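PDB 3LWF: putative transcriptional regulator from Listeria innocua, which probably binds DNA and regulates transcription as a dimeric winged helix-turn-helix protein of the Rrf2 family. Local coordinates for residues Tyr28-Thr31 with Ile32-Glu35; Ala129-Asp132 with Val133-Thr137. All blocks are in the same frame, centred on the assembly; numbering follows the deposited sequence.

In the fold
Contact 1 and contact 2 are each a local i to i+4 contact within a single helix, and they follow one another along the chain. Residues 28-35 lie in helix 24-38 of the winged helix-turn-helix domain, against helix 58-70 and helix 139-144. Residues 129-136 form the C-terminal part of the long helix 117-136, which meets its counterpart in the second subunit, and T137 is the first residue beyond it. The centres of the two contacts are 18 Å apart and their nearest atoms about 7 Å, so they do not touch. The second subunit nevertheless reaches both, placing Q119 and A118 of its own long helix beside contact 1 and V130 and M126 beside contact 2.

Contact 1 of 2, residues Tyr28-Thr31 with Ile32-Glu35; sequences YGLT and ITLE
At the flat peptide group that ends in G29 O, T33 N and T33 OG1 reach G29 O from opposite sides of the carbonyl plane, each tilted about 23° from it. The hydrogen bond from the T33 amide is nearly straight, 3.0 Å from T33 N to G29 O with an N-H...O angle of 171°, while that from its hydroxyl, T33 OG1 to G29 O, is longer at 3.2 Å. The hydroxyl reaches back one turn because chi1 of 59° sets OG1 between the backbone N and the carbonyl carbon of T33. The neighbouring carbonyls are each bonded and also touched by a side-chain carbon: L34 N donates to L30 O at 2.9 Å, and L34 CG touches L30 O at 3.2 Å. Likewise I32 CG1 lies 3.4 Å from Y28 O, and E35 CG 3.3 Å from T31 O. E35 then bends at chi2, its carboxylate held by salt bridges to K38 and R39. The Y28 ring leads away from this turn to L56 and L64 of its own chain and to M112 of the second subunit; I32 faces L61 and I65 of helix 58-70, and L34 faces L139 and L143. This is the first helix of the winged helix-turn-helix domain, wedged between the helix-turn-helix pair and the partner subunit. With its hydroxyl bonded inside the helix, buried T33 can still pack against L68, I73 and L139, whereas the charge of E35 is probably balanced by the cationic groups of K38, the last residue of the helix, and R39 just beyond it.

Contact 2 of 2, residues Ala129-Asp132 with Val133-Thr137; sequences AVRD and VLDQT
R131 and D135 stand one turn apart near the C-terminal end of the long dimerisation helix of an Rrf2-type regulator, yet their charged ends do not pair. With CG anti to its carbonyl carbon and beside its backbone N (chi1 -70°), D135 turns its carboxylate back toward the preceding turn, where D135 OD2 lies 3.5 Å from R131 CG. Although the guanidinium and carboxylate planes are only 9° apart, R131 NE stays 4.9 Å from D135 OD2. Each charge has another partner: R131 bridges to E150 of the second subunit, D135 to R100 of helix 95-102. The tight side of the helix carries V130, packed on V130 of the second subunit, and L134, which touches A95 of its own chain and M126 of the second subunit; L134 N bonds V130 O at 3.1 Å. The opposing, looser side holds D132 and exposed Q136, which run out together, the carboxylate and amide planes 29° apart. Q136 NE2 lies 3.4 Å from D132 CB and 3.8 Å from D132 OD1, and the backbone bond from Q136 N to D132 O is weak. As the helix ends, T137 turns its hydroxyl back, with OG1 donating to V133 O at 2.6 Å.

Contact 1 of 2, residues Tyr28-Thr31 with Ile32-Glu35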
# COMPACT_ATOMS: atom_id res chain seq x y z
N TYR A 28 -0.46 -3.61 17.86
CA TYR A 28 -0.75 -3.59 19.30
C TYR A 28 -0.56 -2.20 19.90
O TYR A 28 -1.18 -1.87 20.90
CB TYR A 28 0.11 -4.60 20.04
CG TYR A 28 -0.20 -6.05 19.74
CD1 TYR A 28 -1.23 -6.43 18.90
CD2 TYR A 28 0.56 -7.05 20.34
CE1 TYR A 28 -1.47 -7.77 18.62
CE2 TYR A 28 0.31 -8.38 20.09
CZ TYR A 28 -0.69 -8.73 19.23
OH TYR A 28 -0.93 -10.06 18.98
N GLY A 29 0.34 -1.41 19.31
CA GLY A 29 0.48 -0.01 19.65
C GLY A 29 -0.84 0.72 19.44
O GLY A 29 -1.26 1.53 20.25
N LEU A 30 -1.48 0.43 18.31
CA LEU A 30 -2.76 0.98 18.03
C LEU A 30 -3.77 0.48 19.04
O LEU A 30 -4.59 1.28 19.50
CB LEU A 30 -3.27 0.66 16.62
CG LEU A 30 -3.03 1.70 15.53
CD1 LEU A 30 -3.70 1.23 14.21
CD2 LEU A 30 -3.52 3.15 15.93
N THR A 31 -3.76 -0.81 19.35
CA THR A 31 -4.71 -1.33 20.33
C THR A 31 -4.54 -0.53 21.65
O THR A 31 -5.51 -0.12 22.25
CB THR A 31 -4.58 -2.84 20.54
OG1 THR A 31 -5.03 -3.52 19.37
CG2 THR A 31 -5.44 -3.32 21.73
N ILE A 32 -3.32 -0.28 22.07
CA ILE A 32 -3.08 0.39 23.35
C ILE A 32 -3.65 1.83 23.32
O ILE A 32 -4.44 2.22 24.19
CB ILE A 32 -1.58 0.48 23.67
CG1 ILE A 32 -1.01 -0.89 24.10
CG2 ILE A 32 -1.35 1.49 24.79
CD1 ILE A 32 0.55 -0.91 24.07
N THR A 33 -3.25 2.58 22.29
CA THR A 33 -3.64 3.97 22.21
C THR A 33 -5.11 4.16 21.97
O THR A 33 -5.70 5.11 22.50
CB THR A 33 -2.83 4.75 21.19
OG1 THR A 33 -2.99 4.16 19.91
CG2 THR A 33 -1.36 4.72 21.57
N LEU A 34 -5.73 3.26 21.21
CA LEU A 34 -7.18 3.29 21.08
C LEU A 34 -7.89 3.02 22.39
O LEU A 34 -8.97 3.60 22.65
CB LEU A 34 -7.67 2.30 20.02
CG LEU A 34 -7.32 2.63 18.56
CD1 LEU A 34 -7.59 1.35 17.68
CD2 LEU A 34 -8.02 3.91 18.01
N GLU A 35 -7.40 2.06 23.15
CA GLU A 35 -8.05 1.77 24.46
C GLU A 35 -7.88 2.95 25.42
O GLU A 35 -8.80 3.30 26.17
CB GLU A 35 -7.47 0.53 25.10
CG GLU A 35 -7.90 -0.72 24.40
CD GLU A 35 -9.40 -0.86 24.40
OE1 GLU A 35 -9.97 -0.78 25.51
OE2 GLU A 35 -9.98 -0.99 23.31

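Contact 2 of 2, residues Ala129-Asp132 with Val133-Thr137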
# COMPACT_ATOMS: atom_id res chain seq x y z
N ALA A 129 -0.29 8.41 -1.50
CA ALA A 129 -1.67 8.15 -1.11
C ALA A 129 -1.73 7.49 0.27
O ALA A 129 -2.55 7.88 1.12
CB ALA A 129 -2.39 7.28 -2.15
N VAL A 130 -0.89 6.49 0.49
CA VAL A 130 -0.98 5.71 1.73
C VAL A 130 -0.44 6.56 2.89
O VAL A 130 -1.00 6.58 3.98
CB VAL A 130 -0.17 4.40 1.63
CG1 VAL A 130 0.00 3.75 3.00
CG2 VAL A 130 -0.82 3.48 0.63
N ARG A 131 0.65 7.25 2.61
CA ARG A 131 1.25 8.15 3.57
C ARG A 131 0.25 9.20 4.04
O ARG A 131 0.22 9.56 5.22
CB ARG A 131 2.43 8.84 2.93
CG ARG A 131 2.95 9.94 3.79
CD ARG A 131 4.36 10.33 3.35
NE ARG A 131 4.28 11.24 2.24
CZ ARG A 131 5.29 11.56 1.44
NH1 ARG A 131 6.51 11.02 1.61
NH2 ARG A 131 5.06 12.42 0.45
N ASP A 132 -0.55 9.70 3.12
CA ASP A 132 -1.56 10.68 3.47
C ASP A 132 -2.64 10.10 4.36
O ASP A 132 -3.12 10.80 5.23
CB ASP A 132 -2.18 11.33 2.23
CG ASP A 132 -1.21 12.27 1.54
OD1 ASP A 132 -0.19 12.61 2.18
OD2 ASP A 132 -1.44 12.65 0.36
N VAL A 133 -3.04 8.86 4.12
CA VAL A 133 -4.00 8.23 5.00
C VAL A 133 -3.45 8.15 6.46
O VAL A 133 -4.17 8.45 7.42
CB VAL A 133 -4.38 6.85 4.49
CG1 VAL A 133 -5.08 6.04 5.59
CG2 VAL A 133 -5.22 6.97 3.22
N LEU A 134 -2.19 7.75 6.60
CA LEU A 134 -1.54 7.64 7.91
C LEU A 134 -1.47 8.98 8.60
O LEU A 134 -1.72 9.07 9.79
CB LEU A 134 -0.10 7.10 7.80
CG LEU A 134 0.05 5.59 7.74
CD1 LEU A 134 1.53 5.27 7.63
CD2 LEU A 134 -0.59 4.93 8.99
N ASP A 135 -1.16 10.00 7.83
CA ASP A 135 -0.95 11.34 8.35
C ASP A 135 -2.21 12.13 8.59
O ASP A 135 -2.17 13.07 9.36
CB ASP A 135 -0.01 12.12 7.45
CG ASP A 135 1.39 11.57 7.54
OD1 ASP A 135 1.68 10.89 8.53
OD2 ASP A 135 2.19 11.81 6.62
N GLN A 136 -3.33 11.73 8.00
CA GLN A 136 -4.56 12.49 8.17
C GLN A 136 -5.67 11.71 8.88
O GLN A 136 -6.75 12.24 9.07
CB GLN A 136 -5.07 12.95 6.79
CG GLN A 136 -4.12 13.91 6.06
CD GLN A 136 -4.38 13.97 4.55
OE1 GLN A 136 -5.52 13.83 4.09
NE2 GLN A 136 -3.32 14.17 3.77
N THR A 137 -5.45 10.45 9.22
CA THR A 137 -6.47 9.68 9.93
C THR A 137 -6.10 9.73 11.40
O THR A 137 -4.96 9.37 11.76
CB THR A 137 -6.51 8.20 9.45
OG1 THR A 137 -6.73 8.16 8.04
CG2 THR A 137 -7.60 7.36 10.16